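Local coordinates for carbohydrate-binding protein (Flavonifractor plautii, PDB 6N1B) that probably removes the acetyl group from N-acetylgalactosamine of the A blood antigen, and binds calcium and the blood group B trisaccharide, at residues A[40-45]-A[75-80]; A[44-49]-A[379-384]; A[313-318]-A[398-403]. All blocks are in the same frame, centred on the assembly; numbering follows the deposited sequence.

Contact 1 (A[40-45]-A[75-80]); sequences AYYSDS and PNVMRI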
ATOM      1  N   ALA A  40      -1.307 -16.314   2.467  1.00 12.59           N
ATOM      2  CA  ALA A  40      -2.539 -16.031   1.814  1.00 11.14           C
ATOM      3  C   ALA A  40      -3.540 -17.151   2.080  1.00 10.62           C
ATOM      4  O   ALA A  40      -3.218 -18.347   2.024  1.00 12.86           O
ATOM      5  CB  ALA A  40      -2.401 -15.897   0.299  1.00 11.38           C
ATOM      6  N   TYR A  41      -4.798 -16.755   2.313  1.00 10.58           N
ATOM      7  CA  TYR A  41      -5.837 -17.733   2.787  1.00 12.05           C
ATOM      8  C   TYR A  41      -6.274 -18.690   1.703  1.00 10.47           C
ATOM      9  O   TYR A  41      -6.846 -19.722   2.008  1.00 14.06           O
ATOM     10  CB  TYR A  41      -7.054 -17.015   3.418  1.00 13.34           C
ATOM     11  CG  TYR A  41      -7.973 -16.423   2.334  1.00 11.49           C
ATOM     12  CD1 TYR A  41      -7.719 -15.211   1.695  1.00 12.21           C
ATOM     13  CD2 TYR A  41      -9.123 -17.097   1.913  1.00 13.20           C
ATOM     14  CE1 TYR A  41      -8.540 -14.761   0.699  1.00 12.05           C
ATOM     15  CE2 TYR A  41      -9.946 -16.612   0.919  1.00 12.60           C
ATOM     16  CZ  TYR A  41      -9.615 -15.414   0.343  1.00 12.28           C
ATOM     17  OH  TYR A  41     -10.446 -14.921  -0.665  1.00 12.79           O
ATOM     18  N   TYR A  42      -6.166 -18.301   0.433  1.00 11.15           N
ATOM     19  CA  TYR A  42      -6.800 -19.011  -0.644  1.00 10.47           C
ATOM     20  C   TYR A  42      -6.173 -20.363  -0.927  1.00 11.24           C
ATOM     21  O   TYR A  42      -4.962 -20.582  -0.681  1.00 11.35           O
ATOM     22  CB  TYR A  42      -6.876 -18.178  -1.945  1.00 11.26           C
ATOM     23  CG  TYR A  42      -5.548 -17.923  -2.595  1.00 11.10           C
ATOM     24  CD1 TYR A  42      -4.985 -18.913  -3.424  1.00 10.87           C
ATOM     25  CD2 TYR A  42      -4.830 -16.754  -2.453  1.00 10.11           C
ATOM     26  CE1 TYR A  42      -3.739 -18.779  -3.902  1.00 10.11           C
ATOM     27  CE2 TYR A  42      -3.596 -16.597  -2.954  1.00 10.21           C
ATOM     28  CZ  TYR A  42      -3.022 -17.581  -3.720  1.00  9.25           C
ATOM     29  OH  TYR A  42      -1.716 -17.424  -4.222  1.00 10.43           O
ATOM     30  N   SER A  43      -6.977 -21.267  -1.505  1.00 12.83           N
ATOM     31  CA  SER A  43      -6.463 -22.498  -2.054  1.00 13.52           C
ATOM     32  C   SER A  43      -7.140 -22.734  -3.382  1.00 14.41           C
ATOM     33  O   SER A  43      -8.313 -22.923  -3.450  1.00 16.99           O
ATOM     34  CB  SER A  43      -6.800 -23.644  -1.018  1.00 19.61           C
ATOM     35  OG  SER A  43      -6.287 -24.896  -1.520  1.00 24.61           O
ATOM     36  N   ASP A  44      -6.370 -22.747  -4.458  1.00 13.17           N
ATOM     37  CA  ASP A  44      -6.892 -22.750  -5.806  1.00 14.79           C
ATOM     38  C   ASP A  44      -5.831 -23.578  -6.621  1.00 15.40           C
ATOM     39  O   ASP A  44      -4.725 -23.175  -6.747  1.00 13.24           O
ATOM     40  CB  ASP A  44      -7.016 -21.320  -6.372  1.00 14.68           C
ATOM     41  CG  ASP A  44      -7.635 -21.294  -7.731  1.00 14.79           C
ATOM     42  OD1 ASP A  44      -7.369 -22.193  -8.590  1.00 15.59           O
ATOM     43  OD2 ASP A  44      -8.435 -20.377  -8.044  1.00 15.52           O
ATOM     44  N   SER A  45      -6.256 -24.736  -7.086  1.00 14.11           N
ATOM     45  CA  SER A  45      -5.379 -25.649  -7.765  1.00 12.94           C
ATOM     46  C   SER A  45      -4.639 -25.134  -8.952  1.00 11.58           C
ATOM     47  O   SER A  45      -3.537 -25.616  -9.316  1.00 12.98           O
ATOM     48  CB  SER A  45      -6.085 -26.907  -8.117  1.00 16.76           C
ATOM     49  OG  SER A  45      -7.086 -26.744  -9.132  1.00 18.29           O
ATOM     50  N   PRO A  75      -3.732 -10.850  -0.744  1.00  8.82           N
ATOM     51  CA  PRO A  75      -3.428 -11.851  -1.707  1.00  9.23           C
ATOM     52  C   PRO A  75      -3.815 -11.441  -3.075  1.00  8.98           C
ATOM     53  O   PRO A  75      -4.717 -10.613  -3.284  1.00  9.58           O
ATOM     54  CB  PRO A  75      -4.342 -13.072  -1.267  1.00  9.23           C
ATOM     55  CG  PRO A  75      -4.538 -12.809   0.222  1.00 10.28           C
ATOM     56  CD  PRO A  75      -4.688 -11.323   0.274  1.00 10.04           C
ATOM     57  N   ASN A  76      -3.195 -12.006  -4.127  1.00  9.34           N
ATOM     58  CA  ASN A  76      -3.695 -11.840  -5.493  1.00  9.94           C
ATOM     59  C   ASN A  76      -3.107 -12.904  -6.386  1.00 10.20           C
ATOM     60  O   ASN A  76      -1.983 -13.348  -6.158  1.00 10.57           O
ATOM     61  CB  ASN A  76      -3.410 -10.448  -6.068  1.00 11.66           C
ATOM     62  CG  ASN A  76      -4.428 -10.034  -7.120  1.00 12.14           C
ATOM     63  OD1 ASN A  76      -5.559 -10.523  -7.127  1.00 12.61           O
ATOM     64  ND2 ASN A  76      -3.970  -9.103  -8.035  1.00 18.38           N
ATOM     65  N   VAL A  77      -3.873 -13.270  -7.429  1.00  9.27           N
ATOM     66  CA  VAL A  77      -3.405 -14.151  -8.514  1.00  9.76           C
ATOM     67  C   VAL A  77      -3.877 -13.566  -9.830  1.00  9.98           C
ATOM     68  O   VAL A  77      -4.850 -12.791  -9.844  1.00 10.87           O
ATOM     69  CB  VAL A  77      -3.972 -15.607  -8.311  1.00 10.01           C
ATOM     70  CG1 VAL A  77      -3.493 -16.189  -6.987  1.00 10.27           C
ATOM     71  CG2 VAL A  77      -5.448 -15.669  -8.451  1.00 10.20           C
ATOM     72  N   MET A  78      -3.276 -13.984 -10.916  1.00  9.66           N
ATOM     73  CA  MET A  78      -3.790 -13.658 -12.232  1.00  9.89           C
ATOM     74  C   MET A  78      -5.119 -14.326 -12.494  1.00 10.65           C
ATOM     75  O   MET A  78      -5.462 -15.386 -11.978  1.00 11.91           O
ATOM     76  CB  MET A  78      -2.818 -14.087 -13.310  1.00 11.25           C
ATOM     77  CG  MET A  78      -1.439 -13.360 -13.266  1.00 10.10           C
ATOM     78  SD  MET A  78      -1.496 -11.574 -13.333  1.00 12.35           S
ATOM     79  CE  MET A  78      -1.963 -11.324 -15.011  1.00 13.66           C
ATOM     80  N   ARG A  79      -5.930 -13.583 -13.308  1.00 10.90           N
ATOM     81  CA  ARG A  79      -7.166 -14.055 -13.883  1.00 11.86           C
ATOM     82  C   ARG A  79      -8.418 -13.911 -13.025  1.00 11.69           C
ATOM     83  O   ARG A  79      -9.539 -13.949 -13.527  1.00 15.52           O
ATOM     84  CB  ARG A  79      -7.098 -15.434 -14.447  1.00 12.42           C
ATOM     85  CG  ARG A  79      -5.921 -15.737 -15.410  1.00 12.33           C
ATOM     86  CD  ARG A  79      -6.206 -16.947 -16.220  1.00 12.91           C
ATOM     87  NE  ARG A  79      -5.022 -17.321 -16.981  1.00 13.07           N
ATOM     88  CZ  ARG A  79      -5.010 -18.362 -17.821  1.00 13.55           C
ATOM     89  NH1 ARG A  79      -6.115 -19.094 -18.004  1.00 13.70           N
ATOM     90  NH2 ARG A  79      -3.851 -18.655 -18.440  1.00 15.35           N
ATOM     91  N   ILE A  80      -8.234 -13.879 -11.724  1.00 10.97           N
ATOM     92  CA  ILE A  80      -9.335 -13.806 -10.760  1.00 11.84           C
ATOM     93  C   ILE A  80      -8.956 -12.950  -9.605  1.00 11.96           C
ATOM     94  O   ILE A  80      -7.892 -13.152  -9.044  1.00 12.92           O
ATOM     95  CB  ILE A  80      -9.859 -15.193 -10.367  1.00 13.93           C
ATOM     96  CG1 ILE A  80     -11.106 -15.155  -9.489  1.00 16.76           C
ATOM     97  CG2 ILE A  80      -8.776 -16.057  -9.748  1.00 14.13           C
ATOM     98  CD1 ILE A  80     -11.879 -16.463  -9.444  1.00 18.09           C
TER

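Contact 2 (A[44-49]-A[379-384]); sequences DSAHAD and AKSEDD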
ATOM      1  N   ASP A  44      -6.370 -22.747  -4.458  1.00 13.17           N
ATOM      2  CA  ASP A  44      -6.892 -22.750  -5.806  1.00 14.79           C
ATOM      3  C   ASP A  44      -5.831 -23.578  -6.621  1.00 15.40           C
ATOM      4  O   ASP A  44      -4.725 -23.175  -6.747  1.00 13.24           O
ATOM      5  CB  ASP A  44      -7.016 -21.320  -6.372  1.00 14.68           C
ATOM      6  CG  ASP A  44      -7.635 -21.294  -7.731  1.00 14.79           C
ATOM      7  OD1 ASP A  44      -7.369 -22.193  -8.590  1.00 15.59           O
ATOM      8  OD2 ASP A  44      -8.435 -20.377  -8.044  1.00 15.52           O
ATOM      9  N   SER A  45      -6.256 -24.736  -7.086  1.00 14.11           N
ATOM     10  CA  SER A  45      -5.379 -25.649  -7.765  1.00 12.94           C
ATOM     11  C   SER A  45      -4.639 -25.134  -8.952  1.00 11.58           C
ATOM     12  O   SER A  45      -3.537 -25.616  -9.316  1.00 12.98           O
ATOM     13  CB  SER A  45      -6.085 -26.907  -8.117  1.00 16.76           C
ATOM     14  OG  SER A  45      -7.086 -26.744  -9.132  1.00 18.29           O
ATOM     15  N   ALA A  46      -5.201 -24.110  -9.553  1.00 12.39           N
ATOM     16  CA  ALA A  46      -4.601 -23.495 -10.755  1.00 13.28           C
ATOM     17  C   ALA A  46      -3.598 -22.371 -10.481  1.00 11.17           C
ATOM     18  O   ALA A  46      -3.048 -21.733 -11.422  1.00 12.60           O
ATOM     19  CB  ALA A  46      -5.658 -22.985 -11.702  1.00 15.70           C
ATOM     20  N   HIS A  47      -3.313 -22.146  -9.169  1.00 10.89           N
ATOM     21  CA  HIS A  47      -2.398 -21.078  -8.740  1.00 10.61           C
ATOM     22  C   HIS A  47      -1.537 -21.440  -7.595  1.00 10.65           C
ATOM     23  O   HIS A  47      -1.985 -22.114  -6.639  1.00 11.08           O
ATOM     24  CB  HIS A  47      -3.207 -19.805  -8.328  1.00 11.69           C
ATOM     25  CG  HIS A  47      -3.998 -19.227  -9.441  1.00 11.06           C
ATOM     26  ND1 HIS A  47      -3.375 -18.514 -10.438  1.00 12.55           N
ATOM     27  CD2 HIS A  47      -5.316 -19.236  -9.720  1.00 12.52           C
ATOM     28  CE1 HIS A  47      -4.330 -18.116 -11.325  1.00 13.69           C
ATOM     29  NE2 HIS A  47      -5.512 -18.557 -10.914  1.00 12.80           N
ATOM     30  N   ALA A  48      -0.265 -21.056  -7.698  1.00 10.54           N
ATOM     31  CA  ALA A  48       0.644 -21.283  -6.535  1.00  9.32           C
ATOM     32  C   ALA A  48       0.153 -20.506  -5.320  1.00 10.02           C
ATOM     33  O   ALA A  48      -0.475 -19.400  -5.434  1.00 10.29           O
ATOM     34  CB  ALA A  48       2.039 -20.812  -6.879  1.00 10.97           C
ATOM     35  N   ASP A  49       0.362 -21.063  -4.154  1.00  9.64           N
ATOM     36  CA  ASP A  49      -0.064 -20.504  -2.886  1.00 10.29           C
ATOM     37  C   ASP A  49       0.678 -19.199  -2.581  1.00  9.86           C
ATOM     38  O   ASP A  49       1.767 -18.961  -3.007  1.00 10.11           O
ATOM     39  CB  ASP A  49       0.258 -21.527  -1.777  1.00 11.24           C
ATOM     40  CG  ASP A  49      -0.673 -22.721  -1.713  1.00 13.13           C
ATOM     41  OD1 ASP A  49      -1.746 -22.742  -2.324  1.00 15.68           O
ATOM     42  OD2 ASP A  49      -0.290 -23.669  -1.004  1.00 20.37           O
ATOM     43  N   ALA A 379       5.198 -22.958 -10.248  1.00 13.21           N
ATOM     44  CA  ALA A 379       4.076 -22.131 -10.692  1.00 13.37           C
ATOM     45  C   ALA A 379       3.096 -22.987 -11.423  1.00 13.63           C
ATOM     46  O   ALA A 379       3.480 -23.940 -12.088  1.00 17.32           O
ATOM     47  CB  ALA A 379       4.499 -20.931 -11.417  1.00 13.89           C
ATOM     48  N   LYS A 380       1.789 -22.641 -11.363  1.00 12.04           N
ATOM     49  CA  LYS A 380       0.735 -23.468 -11.875  1.00 12.46           C
ATOM     50  C   LYS A 380       0.215 -22.996 -13.214  1.00 11.98           C
ATOM     51  O   LYS A 380       0.714 -22.019 -13.839  1.00 12.76           O
ATOM     52  CB  LYS A 380      -0.358 -23.666 -10.801  1.00 15.34           C
ATOM     53  CG  LYS A 380       0.076 -24.068  -9.346  1.00 20.24           C
ATOM     54  CD  LYS A 380       0.807 -25.288  -9.259  1.00 20.89           C
ATOM     55  CE  LYS A 380       1.042 -25.806  -7.738  1.00 31.52           C
ATOM     56  NZ  LYS A 380       2.406 -26.076  -7.672  1.00 32.05           N
ATOM     57  N   SER A 381      -0.814 -23.694 -13.667  1.00 15.18           N
ATOM     58  CA  SER A 381      -1.232 -23.554 -15.035  1.00 15.52           C
ATOM     59  C   SER A 381      -1.815 -22.139 -15.386  1.00 14.10           C
ATOM     60  O   SER A 381      -1.594 -21.722 -16.514  1.00 15.16           O
ATOM     61  CB  SER A 381      -2.317 -24.597 -15.336  1.00 17.51           C
ATOM     62  OG  SER A 381      -3.368 -24.450 -14.390  1.00 20.36           O
ATOM     63  N   GLU A 382      -2.461 -21.485 -14.451  1.00 12.89           N
ATOM     64  CA  GLU A 382      -3.067 -20.211 -14.682  1.00 13.57           C
ATOM     65  C   GLU A 382      -2.233 -19.122 -14.028  1.00 12.68           C
ATOM     66  O   GLU A 382      -2.719 -17.963 -14.038  1.00 12.82           O
ATOM     67  CB  GLU A 382      -4.551 -20.202 -14.295  1.00 14.79           C
ATOM     68  CG  GLU A 382      -5.311 -21.204 -15.113  1.00 14.83           C
ATOM     69  CD  GLU A 382      -6.811 -21.198 -14.898  1.00 19.65           C
ATOM     70  OE1 GLU A 382      -7.375 -20.204 -14.429  1.00 23.75           O
ATOM     71  OE2 GLU A 382      -7.396 -22.168 -15.438  1.00 26.32           O
ATOM     72  N   ASP A 383      -1.025 -19.418 -13.566  1.00 10.97           N
ATOM     73  CA  ASP A 383      -0.114 -18.379 -13.097  1.00 12.23           C
ATOM     74  C   ASP A 383       0.589 -17.735 -14.288  1.00 10.46           C
ATOM     75  O   ASP A 383       1.745 -18.046 -14.575  1.00 10.27           O
ATOM     76  CB  ASP A 383       0.856 -18.971 -12.120  1.00 11.02           C
ATOM     77  CG  ASP A 383       0.302 -19.274 -10.751  1.00 11.05           C
ATOM     78  OD1 ASP A 383      -0.696 -18.605 -10.341  1.00 11.21           O
ATOM     79  OD2 ASP A 383       0.792 -20.293 -10.153  1.00 11.57           O
ATOM     80  N   ASP A 384      -0.094 -16.839 -14.975  1.00 10.74           N
ATOM     81  CA  ASP A 384       0.511 -16.130 -16.054  1.00 11.02           C
ATOM     82  C   ASP A 384       1.714 -15.290 -15.629  1.00  9.78           C
ATOM     83  O   ASP A 384       2.710 -15.049 -16.343  1.00 11.43           O
ATOM     84  CB  ASP A 384      -0.480 -15.224 -16.823  1.00 10.99           C
ATOM     85  CG  ASP A 384      -1.703 -15.936 -17.268  1.00 12.20           C
ATOM     86  OD1 ASP A 384      -1.610 -16.999 -17.904  1.00 14.46           O
ATOM     87  OD2 ASP A 384      -2.799 -15.562 -16.890  1.00 15.21           O
TER
HETATM   88  O   HOH W   1      -7.691 -18.533 -12.452  1.00 18.90           O

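Contact 3 (A[313-318]-A[398-403]); sequences EQVGTK and EMMRVL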
ATOM      1  N   GLU A 313       7.421  17.672  -5.845  1.00  9.55           N
ATOM      2  CA  GLU A 313       8.503  17.664  -6.855  1.00 10.66           C
ATOM      3  C   GLU A 313       9.173  16.309  -6.800  1.00  8.90           C
ATOM      4  O   GLU A 313       9.690  15.894  -5.777  1.00  9.70           O
ATOM      5  CB  GLU A 313       9.491  18.802  -6.623  1.00 13.34           C
ATOM      6  CG  GLU A 313      10.557  18.927  -7.750  1.00 16.98           C
ATOM      7  CD  GLU A 313      11.463  20.115  -7.498  1.00 24.74           C
ATOM      8  OE1 GLU A 313      11.279  21.046  -8.122  1.00 45.08           O
ATOM      9  OE2 GLU A 313      12.423  20.104  -6.768  1.00 40.32           O
ATOM     10  N   GLN A 314       9.286  15.690  -7.952  1.00  9.26           N
ATOM     11  CA  GLN A 314      10.006  14.439  -8.087  1.00  8.83           C
ATOM     12  C   GLN A 314      11.444  14.655  -7.779  1.00  8.94           C
ATOM     13  O   GLN A 314      12.040  15.652  -8.131  1.00  9.75           O
ATOM     14  CB  GLN A 314       9.822  13.931  -9.487  1.00  9.11           C
ATOM     15  CG  GLN A 314      10.540  12.544  -9.747  1.00  9.37           C
ATOM     16  CD  GLN A 314      10.206  12.100 -11.174  1.00  9.05           C
ATOM     17  OE1 GLN A 314       9.040  11.901 -11.506  1.00 10.50           O
ATOM     18  NE2 GLN A 314      11.245  11.887 -11.971  1.00 11.51           N
ATOM     19  N   VAL A 315      12.067  13.646  -7.108  1.00  8.74           N
ATOM     20  CA  VAL A 315      13.521  13.696  -6.782  1.00  9.84           C
ATOM     21  C   VAL A 315      14.305  13.033  -7.947  1.00  9.27           C
ATOM     22  O   VAL A 315      14.246  11.810  -8.117  1.00 11.11           O
ATOM     23  CB  VAL A 315      13.808  12.955  -5.508  1.00 10.65           C
ATOM     24  CG1 VAL A 315      15.328  13.022  -5.244  1.00 10.61           C
ATOM     25  CG2 VAL A 315      13.028  13.527  -4.349  1.00 11.73           C
ATOM     26  N   GLY A 316      14.986  13.830  -8.735  1.00 10.86           N
ATOM     27  CA  GLY A 316      15.793  13.366  -9.829  1.00 11.63           C
ATOM     28  C   GLY A 316      14.973  12.885 -11.038  1.00 11.27           C
ATOM     29  O   GLY A 316      13.731  12.917 -10.964  1.00 15.07           O
ATOM     30  N   THR A 317      15.619  12.360 -12.042  1.00 10.38           N
ATOM     31  CA  THR A 317      15.061  11.753 -13.177  1.00 11.15           C
ATOM     32  C   THR A 317      14.993  10.231 -13.097  1.00 10.30           C
ATOM     33  O   THR A 317      14.341   9.532 -13.875  1.00 11.91           O
ATOM     34  CB  THR A 317      15.751  12.128 -14.496  1.00 12.94           C
ATOM     35  OG1 THR A 317      17.118  11.736 -14.383  1.00 14.75           O
ATOM     36  CG2 THR A 317      15.649  13.575 -14.747  1.00 18.00           C
ATOM     37  N   LYS A 318      15.866   9.673 -12.188  1.00 11.74           N
ATOM     38  CA  LYS A 318      16.130   8.288 -12.136  1.00 11.09           C
ATOM     39  C   LYS A 318      15.091   7.524 -11.301  1.00 10.37           C
ATOM     40  O   LYS A 318      14.616   8.046 -10.288  1.00 11.05           O
ATOM     41  CB  LYS A 318      17.565   8.044 -11.579  1.00 13.60           C
ATOM     42  CG  LYS A 318      18.611   8.587 -12.559  1.00 16.45           C
ATOM     43  CD  LYS A 318      20.003   8.664 -11.984  1.00 18.41           C
ATOM     44  CE  LYS A 318      20.520   7.338 -11.560  1.00 23.74           C
ATOM     45  NZ  LYS A 318      21.981   7.575 -11.061  1.00 21.57           N
ATOM     46  N   GLU A 398      22.486   8.069   0.711  1.00  9.84           N
ATOM     47  CA  GLU A 398      23.007   7.395  -0.453  1.00 11.06           C
ATOM     48  C   GLU A 398      21.958   7.227  -1.557  1.00 11.18           C
ATOM     49  O   GLU A 398      22.257   7.336  -2.762  1.00 11.12           O
ATOM     50  CB  GLU A 398      23.598   5.983  -0.059  1.00 13.35           C
ATOM     51  CG  GLU A 398      24.818   6.116   0.811  1.00 16.83           C
ATOM     52  CD  GLU A 398      26.030   6.667   0.147  1.00 27.01           C
ATOM     53  OE1 GLU A 398      26.152   6.713  -1.097  1.00 28.21           O
ATOM     54  OE2 GLU A 398      26.996   7.020   0.922  1.00 44.94           O
ATOM     55  N   MET A 399      20.729   6.988  -1.141  1.00  9.62           N
ATOM     56  CA  MET A 399      19.618   6.918  -2.082  1.00  9.32           C
ATOM     57  C   MET A 399      19.516   8.235  -2.881  1.00  9.87           C
ATOM     58  O   MET A 399      19.418   8.222  -4.136  1.00 10.32           O
ATOM     59  CB  MET A 399      18.344   6.661  -1.362  1.00 10.06           C
ATOM     60  CG  MET A 399      17.077   6.683  -2.262  1.00 10.74           C
ATOM     61  SD  MET A 399      15.556   6.889  -1.269  1.00 10.81           S
ATOM     62  CE  MET A 399      15.755   8.533  -0.711  1.00 11.38           C
ATOM     63  N   MET A 400      19.491   9.351  -2.157  1.00  9.02           N
ATOM     64  CA  MET A 400      19.388  10.702  -2.806  1.00  9.84           C
ATOM     65  C   MET A 400      20.567  10.939  -3.767  1.00 10.14           C
ATOM     66  O   MET A 400      20.351  11.471  -4.855  1.00 10.82           O
ATOM     67  CB  MET A 400      19.354  11.753  -1.747  1.00 11.44           C
ATOM     68  CG  MET A 400      18.079  11.756  -0.899  1.00 10.45           C
ATOM     69  SD  MET A 400      16.561  12.138  -1.786  1.00 11.78           S
ATOM     70  CE  MET A 400      16.753  13.910  -1.961  1.00 13.31           C
ATOM     71  N   ARG A 401      21.742  10.490  -3.392  1.00 10.90           N
ATOM     72  CA  ARG A 401      22.936  10.694  -4.241  1.00 10.91           C
ATOM     73  C   ARG A 401      22.709   9.968  -5.592  1.00 10.78           C
ATOM     74  O   ARG A 401      23.017  10.516  -6.703  1.00 12.54           O
ATOM     75  CB  ARG A 401      24.214  10.211  -3.579  1.00 12.65           C
ATOM     76  CG  ARG A 401      24.594  11.073  -2.442  1.00 13.41           C
ATOM     77  CD  ARG A 401      25.814  10.562  -1.692  1.00 15.62           C
ATOM     78  NE  ARG A 401      26.160  11.550  -0.722  1.00 15.66           N
ATOM     79  CZ  ARG A 401      27.104  11.429   0.156  1.00 17.45           C
ATOM     80  NH1 ARG A 401      27.882  10.344   0.227  1.00 17.39           N
ATOM     81  NH2 ARG A 401      27.349  12.399   0.952  1.00 16.55           N
ATOM     82  N   VAL A 402      22.155   8.763  -5.528  1.00  9.89           N
ATOM     83  CA  VAL A 402      21.902   8.031  -6.765  1.00 11.00           C
ATOM     84  C   VAL A 402      20.784   8.715  -7.544  1.00 11.50           C
ATOM     85  O   VAL A 402      20.901   8.929  -8.778  1.00 12.15           O
ATOM     86  CB  VAL A 402      21.556   6.571  -6.533  1.00 11.71           C
ATOM     87  CG1 VAL A 402      21.114   5.847  -7.766  1.00 13.47           C
ATOM     88  CG2 VAL A 402      22.742   5.852  -5.880  1.00 13.43           C
ATOM     89  N   LEU A 403      19.656   9.060  -6.910  1.00  9.74           N
ATOM     90  CA  LEU A 403      18.574   9.663  -7.624  1.00 10.11           C
ATOM     91  C   LEU A 403      18.924  10.949  -8.338  1.00 10.32           C
ATOM     92  O   LEU A 403      18.423  11.240  -9.454  1.00 13.99           O
ATOM     93  CB  LEU A 403      17.414   9.893  -6.677  1.00 10.09           C
ATOM     94  CG  LEU A 403      16.727   8.686  -6.061  1.00 10.04           C
ATOM     95  CD1 LEU A 403      15.641   9.125  -5.074  1.00 12.55           C
ATOM     96  CD2 LEU A 403      16.134   7.798  -7.139  1.00 13.67           C
TER
HETATM   97  O   HOH W   2      18.562  12.753 -11.616  1.00 18.28           O

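Contact 1 (A[40-45]-A[75-80])
Ala40 and Pro75 bring the two backbones closest, with 5.5 Å between their CA atoms, and no hydrogen bond joins the segments, of which 40-45 is irregular and 75-80 runs off the end of strand 67-75. Side chains therefore make the contact, and Pro75 is its hub, touching Ala40, Tyr41 and Tyr42. Pro75 CG lies 3.8 Å from Ala40 CB, and its CB meets the edge of the Tyr42 ring, close to the ring plane, at 3.9 Å from CD2. Further out, Val77 completes the apolar row. Its CG1, set anti to the carbonyl carbon (chi1 -61°), comes at Tyr42 from the opposite direction and reaches the phenol end, 3.6 Å from CZ. Hydrogen bonds with the carbonyl of Ala48 and the backbone N of Gln51 satisfy the Tyr42 hydroxyl, while Tyr83 separately holds the ring by stacking on it. Tyr41 touches Pro75 more loosely, CD1 to CG at 4.2 Å, and spends its hydroxyl on Gln110 and Asn85. Beyond Val77 the loop turns to Arg79 and Ile80, which touch the bound fucose, and Arg79 is also paired with Asp384. These are loops beside the glycan pocket, on a fold of four-stranded antiparallel sheets consistent with a beta-propeller, where binding sites are typically formed by the loops between strands.

Contact 2 (A[44-49]-A[379-384])
His47 and Ala48 share the carboxylate of Asp383, one oxygen each. His47 ND1 donates to OD1 over 2.7 Å; the acceptor lies in the imidazole plane, yet ND1 meets it from above the carboxylate plane, 38° out of it. Ala48 N takes the syn lone pair of OD2 at 2.8 Å, and Lys380 N reaches the same oxygen from the anti side, 30° out of the carboxylate plane and also at 2.8 Å, so OD2 accepts two backbone N-H groups. With Gln51 also bonded to OD1, the carboxylate is held against rotation. Backbone pairing adds Glu382 N to Ala46 O, 3.1 Å, in the carbonyl plane. This bond and those to Asp383 join two type I beta turns, Asp44 to His47 and Lys380 to Asp383; the first carries an Asx turn in which Asp44 OD1 accepts from Ala46 N, and Asp383 centres an inverse gamma turn. Water 1 bridges His47 NE2, at 2.7 Å, to Glu382 OE1, at 2.6 Å, and lies in the imidazole plane. Van der Waals contacts are fewer: Ala46 CB touches the Glu382 chain, and Lys380, bent at its second torsion (chi2 -59°), lays CG 3.5 Å from Ala48 N before its amine leads off to the carbonyl of Gln378.

Contact 3 (A[313-318]-A[398-403])
A turn at chi3 (60°) in the otherwise extended chain of Lys318 brings its amine to the carbonyl oxygen of Val402, while Val315 holds CG1 anti to its backbone N (chi1 179°) and so presents that methyl to Met400 and Leu403. The hydrogen bond, NZ to Val402 O at 2.9 Å, is tilted 25° from the carbonyl plane. Lys318 crosses Val402 at about a right angle, with NZ 3.8 Å from Val402 CG1. Val402 and Leu403 belong to the last turn of helix 396-404, where carbonyls run short of helical partners, and the positive amine would be expected to suit the negative end of the helix. Leu403 O is served differently: water 2 donates to it over 2.6 Å and accepts from Thr317 N at 3.0 Å, and Gly316 CA, without a side chain to intervene, approaches it to 3.4 Å in a CA-H...O contact. The contact joins an edge strand, 313-314, and the loop after it to the helix that follows strand 385-395 of another four-stranded sheet, an arrangement consistent with neighbouring blades of a beta-propeller. The apolar part of the contact is formed by Val315, Met400 and Leu403. Met400 crosses Val315 at about a right angle and puts CE 3.7 Å from CG1, and Leu403 CD1 meets the same methyl at 3.9 Å. Leu303 of strand 300-306 also touches Met399 and Leu403.

Overall arrangement
Contacts 1 and 2 form one continuous assembly of loops. They share Asp44 and Ser45, their centres are 8 Å apart, and a salt bridge from Arg79 NE to Asp384 OD2, 2.8 Å, joins the second segment of one to the second segment of the other. Because Arg79 belongs to the glycan pocket, this pair ties 379-384 to the ligand-bearing loop; the side chains of Val77 and His47 lie about 8 and 9 Å from the bound fucose. Contact 3 stands apart, its centre about 36 Å from that of contact 1 and about 38 Å from that of contact 2. It lies across the chain's centre from contact 1, far from the bound sugar.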